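Local coordinates for protein 70 kDa peptidylprolyl isomerase, putative (Plasmodium falciparum, PDB 2FBN) that probably acts as an FKBP-type peptidylprolyl isomerase and carries a tetratricopeptide repeat domain that interacts with the C-terminal pentapeptide of Hsp90, at residues E33-A38 with E72-Q77; D40-G45 with E87-L92; K106-A111 with F135-E140; L128-M133 with R159-L164. One frame throughout, in Å; residues are numbered along the deposited sequence.

Interaction 1. Residues E33-A38 with E72-Q77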
# COMPACT_ATOMS: atom_id res chain seq x y z
N GLU A 33 0.20 -23.00 -5.77
CA GLU A 33 -1.05 -22.80 -5.04
C GLU A 33 -1.32 -21.33 -4.76
O GLU A 33 -2.48 -20.91 -4.75
CB GLU A 33 -1.06 -23.58 -3.73
CG GLU A 33 -1.15 -25.09 -3.90
CD GLU A 33 -1.03 -25.83 -2.57
OE1 GLU A 33 -0.13 -25.51 -1.76
OE2 GLU A 33 -1.85 -26.75 -2.35
N LYS A 34 -0.26 -20.56 -4.52
CA LYS A 34 -0.41 -19.11 -4.32
C LYS A 34 -1.05 -18.49 -5.56
O LYS A 34 -2.01 -17.72 -5.44
CB LYS A 34 0.91 -18.43 -3.98
CG LYS A 34 1.43 -18.82 -2.60
CD LYS A 34 2.73 -18.12 -2.30
CE LYS A 34 3.27 -18.51 -0.93
NZ LYS A 34 4.55 -17.82 -0.66
N VAL A 35 -0.55 -18.86 -6.73
CA VAL A 35 -1.10 -18.36 -8.00
C VAL A 35 -2.55 -18.77 -8.19
O VAL A 35 -3.40 -17.93 -8.51
CB VAL A 35 -0.25 -18.81 -9.21
CG1 VAL A 35 -0.91 -18.37 -10.54
CG2 VAL A 35 1.15 -18.21 -9.12
N GLN A 36 -2.84 -20.06 -7.98
CA GLN A 36 -4.20 -20.58 -8.17
C GLN A 36 -5.21 -19.90 -7.24
O GLN A 36 -6.28 -19.49 -7.69
CB GLN A 36 -4.25 -22.11 -8.02
CG GLN A 36 -5.59 -22.72 -8.42
CD GLN A 36 -6.03 -22.33 -9.83
OE1 GLN A 36 -5.35 -22.64 -10.81
NE2 GLN A 36 -7.16 -21.63 -9.93
N SER A 37 -4.85 -19.80 -5.96
CA SER A 37 -5.73 -19.18 -4.97
C SER A 37 -5.93 -17.69 -5.27
O SER A 37 -7.04 -17.19 -5.17
CB SER A 37 -5.20 -19.38 -3.55
OG SER A 37 -5.07 -20.77 -3.22
N ALA A 38 -4.85 -17.01 -5.63
CA ALA A 38 -4.95 -15.58 -6.00
C ALA A 38 -5.91 -15.39 -7.19
O ALA A 38 -6.76 -14.50 -7.18
CB ALA A 38 -3.57 -15.00 -6.32
N GLU A 72 9.27 -11.61 -4.56
CA GLU A 72 10.13 -10.81 -5.46
C GLU A 72 11.16 -11.67 -6.17
O GLU A 72 11.61 -11.32 -7.27
CB GLU A 72 10.86 -9.69 -4.72
CG GLU A 72 9.98 -8.59 -4.15
CD GLU A 72 9.61 -8.82 -2.68
OE1 GLU A 72 9.80 -9.95 -2.18
OE2 GLU A 72 9.14 -7.85 -2.04
N GLU A 73 11.53 -12.77 -5.53
CA GLU A 73 12.63 -13.61 -5.98
C GLU A 73 12.18 -14.87 -6.71
O GLU A 73 12.98 -15.79 -6.96
CB GLU A 73 13.53 -13.95 -4.80
CG GLU A 73 13.76 -12.74 -3.91
CD GLU A 73 14.98 -12.88 -3.05
OE1 GLU A 73 15.13 -13.93 -2.39
OE2 GLU A 73 15.78 -11.92 -3.03
N TRP A 74 10.90 -14.92 -7.06
CA TRP A 74 10.39 -15.94 -7.95
C TRP A 74 11.13 -15.87 -9.28
O TRP A 74 11.49 -14.77 -9.74
CB TRP A 74 8.90 -15.72 -8.21
CG TRP A 74 7.97 -16.23 -7.13
CD1 TRP A 74 8.28 -16.53 -5.84
CD2 TRP A 74 6.57 -16.47 -7.28
NE1 TRP A 74 7.16 -16.95 -5.16
CE2 TRP A 74 6.09 -16.93 -6.02
CE3 TRP A 74 5.66 -16.34 -8.34
CZ2 TRP A 74 4.74 -17.26 -5.81
CZ3 TRP A 74 4.32 -16.68 -8.13
CH2 TRP A 74 3.88 -17.13 -6.86
N ASP A 75 11.35 -17.02 -9.90
CA ASP A 75 12.03 -17.07 -11.20
C ASP A 75 11.44 -18.13 -12.14
O ASP A 75 12.02 -18.40 -13.20
CB ASP A 75 13.54 -17.26 -11.02
CG ASP A 75 13.89 -18.51 -10.23
OD1 ASP A 75 13.06 -19.44 -10.13
OD2 ASP A 75 15.02 -18.55 -9.71
N ASP A 76 10.33 -18.74 -11.75
CA ASP A 76 9.58 -19.63 -12.65
C ASP A 76 8.77 -18.76 -13.61
O ASP A 76 7.77 -18.15 -13.21
CB ASP A 76 8.67 -20.59 -11.86
CG ASP A 76 7.84 -21.52 -12.77
OD1 ASP A 76 7.50 -21.13 -13.90
OD2 ASP A 76 7.52 -22.65 -12.33
N GLN A 77 9.19 -18.71 -14.87
CA GLN A 77 8.56 -17.79 -15.83
C GLN A 77 7.05 -17.99 -15.95
O GLN A 77 6.31 -17.01 -16.11
CB GLN A 77 9.23 -17.82 -17.21
CG GLN A 77 8.89 -16.59 -18.05
CD GLN A 77 9.55 -16.57 -19.42
OE1 GLN A 77 9.20 -17.35 -20.31
NE2 GLN A 77 10.48 -15.65 -19.61
O HOH W 1 6.74 -17.96 -2.50

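Interaction 2. Residues D40-G45 with E87-L92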
# COMPACT_ATOMS: atom_id res chain seq x y z
N ASP A 40 -8.37 -17.41 -8.10
CA ASP A 40 -9.72 -17.76 -7.65
C ASP A 40 -10.35 -16.65 -6.81
O ASP A 40 -11.53 -16.31 -6.98
CB ASP A 40 -9.68 -19.05 -6.84
CG ASP A 40 -9.45 -20.29 -7.70
OD1 ASP A 40 -9.60 -20.22 -8.94
OD2 ASP A 40 -9.10 -21.32 -7.09
N ILE A 41 -9.55 -16.09 -5.91
CA ILE A 41 -10.02 -15.01 -5.05
C ILE A 41 -10.31 -13.74 -5.87
O ILE A 41 -11.30 -13.04 -5.62
CB ILE A 41 -9.04 -14.77 -3.86
CG1 ILE A 41 -9.06 -16.03 -2.96
CG2 ILE A 41 -9.44 -13.53 -3.06
CD1 ILE A 41 -7.86 -16.16 -2.05
N LYS A 42 -9.46 -13.46 -6.86
CA LYS A 42 -9.70 -12.36 -7.80
C LYS A 42 -11.08 -12.54 -8.47
O LYS A 42 -11.85 -11.59 -8.55
CB LYS A 42 -8.59 -12.27 -8.86
CG LYS A 42 -8.79 -11.12 -9.85
CD LYS A 42 -8.16 -11.41 -11.21
CE LYS A 42 -8.62 -12.72 -11.82
NZ LYS A 42 -8.82 -12.64 -13.29
N GLU A 43 -11.38 -13.76 -8.91
CA GLU A 43 -12.68 -14.01 -9.54
C GLU A 43 -13.84 -13.74 -8.56
O GLU A 43 -14.87 -13.19 -8.95
CB GLU A 43 -12.76 -15.42 -10.14
CG GLU A 43 -11.72 -15.69 -11.22
CD GLU A 43 -12.01 -15.03 -12.55
OE1 GLU A 43 -11.66 -13.83 -12.70
OE2 GLU A 43 -12.58 -15.70 -13.45
N GLU A 44 -13.67 -14.10 -7.30
CA GLU A 44 -14.66 -13.77 -6.27
C GLU A 44 -14.87 -12.26 -6.14
O GLU A 44 -16.00 -11.79 -5.96
CB GLU A 44 -14.24 -14.31 -4.91
CG GLU A 44 -14.23 -15.83 -4.79
CD GLU A 44 -13.80 -16.27 -3.41
OE1 GLU A 44 -14.45 -15.86 -2.42
OE2 GLU A 44 -12.82 -17.03 -3.32
N GLY A 45 -13.76 -11.52 -6.21
CA GLY A 45 -13.81 -10.06 -6.23
C GLY A 45 -14.63 -9.54 -7.41
O GLY A 45 -15.50 -8.67 -7.23
N GLU A 87 -1.84 -9.53 -10.78
CA GLU A 87 -1.50 -8.25 -10.13
C GLU A 87 -2.05 -7.05 -10.90
O GLU A 87 -2.60 -6.12 -10.30
CB GLU A 87 0.00 -8.11 -9.93
CG GLU A 87 0.51 -9.08 -8.86
CD GLU A 87 1.92 -8.81 -8.37
OE1 GLU A 87 2.78 -8.39 -9.18
OE2 GLU A 87 2.17 -9.10 -7.18
N ILE A 88 -1.92 -7.09 -12.23
CA ILE A 88 -2.52 -6.03 -13.06
C ILE A 88 -4.03 -5.94 -12.87
O ILE A 88 -4.58 -4.85 -12.64
CB ILE A 88 -2.16 -6.22 -14.55
CG1 ILE A 88 -0.66 -5.91 -14.76
CG2 ILE A 88 -3.10 -5.38 -15.43
CD1 ILE A 88 -0.13 -6.33 -16.12
N SER A 89 -4.72 -7.08 -12.93
CA SER A 89 -6.18 -7.11 -12.78
C SER A 89 -6.66 -6.64 -11.41
O SER A 89 -7.57 -5.80 -11.31
CB SER A 89 -6.72 -8.51 -13.05
OG SER A 89 -6.51 -8.85 -14.41
N CYS A 90 -6.07 -7.19 -10.36
CA CYS A 90 -6.44 -6.81 -9.01
C CYS A 90 -6.20 -5.32 -8.77
O CYS A 90 -7.05 -4.63 -8.20
CB CYS A 90 -5.59 -7.59 -8.01
SG CYS A 90 -6.17 -9.29 -7.89
N ASN A 91 -5.03 -4.81 -9.16
CA ASN A 91 -4.77 -3.39 -8.93
C ASN A 91 -5.65 -2.46 -9.77
O ASN A 91 -6.08 -1.41 -9.28
CB ASN A 91 -3.30 -3.07 -9.08
CG ASN A 91 -2.50 -3.53 -7.87
OD1 ASN A 91 -2.66 -3.00 -6.76
ND2 ASN A 91 -1.64 -4.51 -8.08
N LEU A 92 -5.90 -2.83 -11.02
CA LEU A 92 -6.81 -2.06 -11.86
C LEU A 92 -8.21 -2.03 -11.24
O LEU A 92 -8.83 -0.96 -11.10
CB LEU A 92 -6.88 -2.63 -13.27
CG LEU A 92 -5.81 -2.26 -14.28
CD1 LEU A 92 -5.99 -3.14 -15.50
CD2 LEU A 92 -5.94 -0.78 -14.65
O HOH W 2 -6.15 -11.92 -14.16

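Interaction 3. Residues K106-A111 with F135-E140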
# COMPACT_ATOMS: atom_id res chain seq x y z
N LYS A 106 -6.21 5.98 -2.32
CA LYS A 106 -6.09 4.53 -2.54
C LYS A 106 -6.17 4.20 -4.03
O LYS A 106 -5.45 3.35 -4.52
CB LYS A 106 -7.15 3.80 -1.72
CG LYS A 106 -6.95 4.01 -0.22
CD LYS A 106 -7.80 3.08 0.61
CE LYS A 106 -7.54 3.30 2.10
NZ LYS A 106 -7.96 4.67 2.53
N ALA A 107 -7.03 4.89 -4.78
CA ALA A 107 -7.07 4.69 -6.23
C ALA A 107 -5.75 5.10 -6.89
O ALA A 107 -5.24 4.41 -7.76
CB ALA A 107 -8.27 5.47 -6.86
N ILE A 108 -5.18 6.22 -6.45
CA ILE A 108 -3.88 6.64 -6.96
C ILE A 108 -2.85 5.53 -6.73
O ILE A 108 -2.11 5.16 -7.65
CB ILE A 108 -3.41 7.95 -6.29
CG1 ILE A 108 -4.30 9.10 -6.77
CG2 ILE A 108 -1.93 8.19 -6.57
CD1 ILE A 108 -4.11 10.42 -6.01
N ASP A 109 -2.85 4.98 -5.52
CA ASP A 109 -1.89 3.93 -5.15
C ASP A 109 -1.98 2.72 -6.09
O ASP A 109 -0.98 2.26 -6.68
CB ASP A 109 -2.13 3.49 -3.72
CG ASP A 109 -1.17 2.40 -3.26
OD1 ASP A 109 0.05 2.66 -3.20
OD2 ASP A 109 -1.63 1.28 -2.99
N HIS A 110 -3.20 2.23 -6.27
CA HIS A 110 -3.39 1.02 -7.07
C HIS A 110 -3.21 1.22 -8.58
O HIS A 110 -2.58 0.38 -9.25
CB HIS A 110 -4.70 0.33 -6.67
CG HIS A 110 -4.63 -0.21 -5.27
ND1 HIS A 110 -4.00 -1.39 -4.96
CD2 HIS A 110 -5.05 0.32 -4.10
CE1 HIS A 110 -4.04 -1.58 -3.65
NE2 HIS A 110 -4.67 -0.56 -3.10
N ALA A 111 -3.71 2.33 -9.12
CA ALA A 111 -3.46 2.61 -10.54
C ALA A 111 -1.95 2.75 -10.77
O ALA A 111 -1.42 2.26 -11.77
CB ALA A 111 -4.18 3.86 -10.98
N PHE A 135 -8.84 14.36 -6.47
CA PHE A 135 -8.12 14.65 -5.21
C PHE A 135 -7.46 16.03 -5.24
O PHE A 135 -7.09 16.57 -4.20
CB PHE A 135 -7.07 13.58 -4.89
CG PHE A 135 -6.59 13.62 -3.45
CD1 PHE A 135 -7.45 13.31 -2.41
CD2 PHE A 135 -5.26 13.98 -3.15
CE1 PHE A 135 -6.99 13.34 -1.05
CE2 PHE A 135 -4.80 13.99 -1.82
CZ PHE A 135 -5.67 13.68 -0.77
N GLY A 136 -7.31 16.60 -6.44
CA GLY A 136 -6.72 17.92 -6.57
C GLY A 136 -5.32 17.97 -7.15
O GLY A 136 -4.73 19.06 -7.25
N PHE A 137 -4.80 16.82 -7.58
CA PHE A 137 -3.54 16.77 -8.31
C PHE A 137 -3.81 17.08 -9.78
O PHE A 137 -3.68 16.21 -10.66
CB PHE A 137 -2.85 15.42 -8.13
CG PHE A 137 -2.26 15.22 -6.75
CD1 PHE A 137 -1.22 16.03 -6.30
CD2 PHE A 137 -2.75 14.21 -5.93
CE1 PHE A 137 -0.65 15.84 -5.01
CE2 PHE A 137 -2.19 14.00 -4.63
CZ PHE A 137 -1.14 14.83 -4.18
N LEU A 138 -4.22 18.32 -10.02
CA LEU A 138 -4.75 18.74 -11.34
C LEU A 138 -3.74 18.72 -12.47
O LEU A 138 -4.05 18.25 -13.57
CB LEU A 138 -5.43 20.11 -11.24
CG LEU A 138 -6.64 20.18 -10.32
CD1 LEU A 138 -7.25 21.58 -10.35
CD2 LEU A 138 -7.68 19.11 -10.65
N GLU A 139 -2.52 19.21 -12.23
CA GLU A 139 -1.50 19.21 -13.27
C GLU A 139 -1.09 17.78 -13.62
O GLU A 139 -0.97 17.43 -14.78
CB GLU A 139 -0.29 20.05 -12.84
CG GLU A 139 -0.70 21.44 -12.41
CD GLU A 139 -0.44 22.48 -13.46
OE1 GLU A 139 0.22 23.50 -13.12
OE2 GLU A 139 -0.86 22.28 -14.62
N GLU A 140 -0.91 16.97 -12.57
CA GLU A 140 -0.66 15.54 -12.69
C GLU A 140 -1.75 14.86 -13.52
O GLU A 140 -1.46 14.13 -14.47
CB GLU A 140 -0.59 14.88 -11.31
CG GLU A 140 0.65 15.29 -10.49
CD GLU A 140 0.51 16.60 -9.67
OE1 GLU A 140 -0.53 17.33 -9.71
OE2 GLU A 140 1.49 16.91 -8.94

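Interaction 4. Residues L128-M133 with R159-L164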
# COMPACT_ATOMS: atom_id res chain seq x y z
N LEU A 128 -5.79 6.51 -12.87
CA LEU A 128 -4.87 7.41 -12.16
C LEU A 128 -5.22 8.88 -12.42
O LEU A 128 -5.24 9.71 -11.51
CB LEU A 128 -3.42 7.13 -12.58
CG LEU A 128 -2.37 8.07 -11.99
CD1 LEU A 128 -2.38 8.06 -10.46
CD2 LEU A 128 -1.02 7.62 -12.52
N GLY A 129 -5.52 9.22 -13.68
CA GLY A 129 -5.93 10.57 -14.00
C GLY A 129 -7.19 11.00 -13.27
O GLY A 129 -7.25 12.08 -12.69
N VAL A 130 -8.21 10.14 -13.28
CA VAL A 130 -9.46 10.45 -12.58
C VAL A 130 -9.21 10.70 -11.08
O VAL A 130 -9.65 11.68 -10.53
CB VAL A 130 -10.48 9.33 -12.77
CG1 VAL A 130 -11.68 9.51 -11.83
CG2 VAL A 130 -10.92 9.27 -14.24
N ALA A 131 -8.44 9.81 -10.46
CA ALA A 131 -8.22 9.89 -9.02
C ALA A 131 -7.39 11.14 -8.65
O ALA A 131 -7.71 11.86 -7.70
CB ALA A 131 -7.54 8.64 -8.55
N ASN A 132 -6.35 11.38 -9.44
CA ASN A 132 -5.55 12.61 -9.30
C ASN A 132 -6.43 13.85 -9.42
O ASN A 132 -6.36 14.78 -8.61
CB ASN A 132 -4.43 12.66 -10.34
CG ASN A 132 -3.16 11.92 -9.89
OD1 ASN A 132 -2.89 11.81 -8.68
ND2 ASN A 132 -2.38 11.43 -10.85
N MET A 133 -7.29 13.85 -10.44
CA MET A 133 -8.13 15.01 -10.71
C MET A 133 -9.04 15.32 -9.52
O MET A 133 -9.07 16.47 -9.04
CB MET A 133 -8.97 14.77 -11.96
CG MET A 133 -10.04 15.81 -12.17
SD MET A 133 -10.89 15.50 -13.73
CE MET A 133 -11.72 13.94 -13.38
N ARG A 159 -11.87 11.21 -22.92
CA ARG A 159 -12.08 12.57 -23.37
C ARG A 159 -12.87 13.42 -22.37
O ARG A 159 -12.50 14.56 -22.03
CB ARG A 159 -12.80 12.54 -24.73
CG ARG A 159 -12.86 13.89 -25.35
CD ARG A 159 -13.64 13.86 -26.68
NE ARG A 159 -12.98 13.00 -27.64
CZ ARG A 159 -13.51 12.64 -28.81
NH1 ARG A 159 -14.72 13.09 -29.15
NH2 ARG A 159 -12.85 11.87 -29.65
N ASN A 160 -13.99 12.89 -21.89
CA ASN A 160 -14.80 13.65 -20.94
C ASN A 160 -14.05 13.99 -19.65
O ASN A 160 -14.19 15.09 -19.11
CB ASN A 160 -16.11 12.93 -20.63
CG ASN A 160 -17.00 12.83 -21.85
OD1 ASN A 160 -16.90 13.66 -22.77
ND2 ASN A 160 -17.82 11.79 -21.91
N SER A 161 -13.26 13.03 -19.17
CA SER A 161 -12.47 13.26 -17.95
C SER A 161 -11.38 14.31 -18.19
O SER A 161 -11.17 15.19 -17.35
CB SER A 161 -11.88 11.95 -17.44
OG SER A 161 -12.92 11.09 -16.98
N TYR A 162 -10.73 14.24 -19.35
CA TYR A 162 -9.77 15.27 -19.74
C TYR A 162 -10.39 16.68 -19.78
O TYR A 162 -9.82 17.63 -19.24
CB TYR A 162 -9.10 14.94 -21.09
CG TYR A 162 -8.11 16.00 -21.49
CD1 TYR A 162 -6.81 16.01 -20.95
CD2 TYR A 162 -8.47 17.04 -22.36
CE1 TYR A 162 -5.90 17.01 -21.29
CE2 TYR A 162 -7.56 18.04 -22.71
CZ TYR A 162 -6.28 18.01 -22.18
OH TYR A 162 -5.39 19.01 -22.52
N GLU A 163 -11.56 16.81 -20.40
CA GLU A 163 -12.27 18.09 -20.42
C GLU A 163 -12.59 18.57 -19.01
O GLU A 163 -12.46 19.76 -18.72
CB GLU A 163 -13.54 18.00 -21.27
CG GLU A 163 -13.27 17.74 -22.75
CD GLU A 163 -12.50 18.88 -23.41
OE1 GLU A 163 -12.62 20.04 -22.96
OE2 GLU A 163 -11.78 18.60 -24.39
N LEU A 164 -12.99 17.66 -18.13
CA LEU A 164 -13.33 18.07 -16.77
C LEU A 164 -12.03 18.55 -16.09
O LEU A 164 -12.00 19.58 -15.43
CB LEU A 164 -13.96 16.91 -15.99
CG LEU A 164 -14.31 17.18 -14.52
CD1 LEU A 164 -15.21 18.40 -14.35
CD2 LEU A 164 -14.96 15.95 -13.90

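Interaction 1. Residues E33-A38 with E72-Q77
One water is gripped from both segments. Lys34 NZ donates to it over 2.9 Å, and Trp74 NE1 donates to it from 2.9 Å as well. It sits at the edge of the indole, in the ring plane, where the N-H points. The Lys34 chain is extended beyond CG, and this carries its ammonium past the ring to the water. On the way Lys34 CD passes Trp74 CZ2 at 4.1 Å, near the ring plane, so the lysine lies along an edge and not over a face. The neighbouring Val35 adds the apolar part. Its CG2 branch, anti to the carbonyl carbon, abuts the six-membered ring at CZ3 of Trp74, 3.7 Å away, and is equally near CH2. Here the loop after helix 54-66 is joined to helix 31-50, the first helix of an all-helical tetratricopeptide repeat domain. That loop leads into helix 77-100, which Asp76 N-caps through weak bonds from OD1 to the backbone N of Ile78 and Leu79. Leu79 and Leu80 of that helix also pack on Trp74, and Lys82 and Ile86 pack on Val35. Tyr29 touches Lys34 from the N-terminal side of the chain.

Interaction 2. Residues D40-G45 with E87-L92
The carboxylate of Glu43 is met from above its plane by NZ of Lys42, the residue that reaches across to Ser89 and Cys90. The ammonium lies 49° out of that plane, and the salt bridge from Lys42 NZ to Glu43 OE1 is 3.1 Å long. A second flat group, the amide of Asn91, turns its ND2 back to Glu87 O within helix 77-100. Glu87 O therefore takes two donors, ND2 and the backbone N of Asn91, from opposite faces of the carbonyl plane. The contact across the helices is made by the aliphatic part of Lys42. Its CG is anti to the backbone N (chi1 -179°) and lies 3.7 Å from Cys90 SG. One carbon further, Lys42 CD rests 3.7 Å from Ser89 CB. The chain then bends at chi3 and chi4, and the ammonium turns toward Glu43. A water bridges the two helices here: it accepts from Lys42 NZ at 2.9 Å and is 3.1 Å from Ser89 OG. This is the close approach of helix 31-50 to helix 77-100, two along in the helical array of the tetratricopeptide repeat domain, with the CA atoms of Lys42 and Cys90 6.5 Å apart. Helix 54-66, which comes between them in the chain, packs on both: Glu63 touches Ile41, and Ala64 and Leu65 touch Cys90. Ser89 OG is also hydrogen-bonded to Asn85 O.

Interaction 3. Residues K106-A111 with F135-E140
Ile108 and Phe137 meet through similar first torsions. Ile108 has CG1 anti to the carbonyl carbon (chi1 -69°), and its chi2 of 170° stretches CD1 out toward the turn 135-137. Phe137 likewise has CG anti to its carbonyl carbon (chi1 -72°), which swings the ring back toward helix 104-117. Ile108 CD1 then lies 4.0 Å from Phe137 CD2. The two side chains cross at about a right angle, and the methyl comes to the ring obliquely. The same methyl also reaches the base of the other phenylalanine, with Ile108 CD1 4.5 Å from Phe135 CB. The two aromatic rings touch each other as well: CD2 of Phe137 lies at the edge of the Phe135 ring, in its plane. Their close placing follows from the tight connection between helix 122-135 and helix 138-151 in the tetratricopeptide repeat domain. Helix 122-135 ends in a Schellman motif with Gly136 at positive phi. Phe137 follows as the centre of an inverse gamma turn and as the N-cap residue of helix 138-151. The contact thus lays the helix 104-117 against this turn. Helix 122-135 covers Ile108 too, through Ala131 and Asn132, while Tyr104 and Pro105 touch Phe135. The second subunit of the assembly also packs here: His70 of that chain meets the Phe137 ring edge-to-face and touches Ile108.

Interaction 4. Residues L128-M133 with R159-L164
Apolar contact is made by Met133 and Leu164, whose side chains cross at about a right angle. Met133 CE lies 3.8 Å from Leu164 CD2, and the sulfur of Met133 is 3.9 Å from Leu164 CG. The methionine reaches this far because its CG is anti to the backbone N (chi1 170°) and the chain runs straight on through chi2. Only at chi3 does it bend, which leaves the terminal methyl beside Leu164 CD2. Contacts between apolar and polar atoms form the second group. Met133 SD sits 3.6 Å from the backbone oxygen Ser161 O, a van der Waals approach to the carbonyl. A turn earlier on the first helix, Val130 CG2 comes to 3.8 Å from Ser161 OG. The two helical segments run almost parallel, with their axes crossing at 26° and 10.4 Å apart at the nearest. This is the side-by-side packing of a helix with the one two further along, as in tetratricopeptide repeat arrays. It joins helix 122-135 to helix 156-173, the last in the chain. Helix 138-151, between them in sequence, touches both: Ala141 packs on Met133 and Lys142 on Tyr162. Polar bonding links the same two helices next to the contact. Ser161 OG is hydrogen-bonded to Tyr126 OH and, weakly, to Asp157 O in its own helix.

How the interactions relate
From the N terminus, helix 31-50 takes part first in interaction 1 and then, in the adjoining residues, in interaction 2. Their loops cross, since 72-77 comes after 40-45 and before 87-92. Together they hold the first helix to the loop before helix 77-100 and to that helix itself. The C-terminal half repeats the crossing: 128-133 of interaction 4 falls between the two segments of interaction 3. Interaction 3 joins helix 104-117 to the turn before helix 138-151, and interaction 4 joins helix 122-135 to helix 156-173. These two touch through a probable Phe137 N to Asn132 O hydrogen bond. Asn91 and His110 join interactions 2 and 3 through a probable OD1 to ND1 bond.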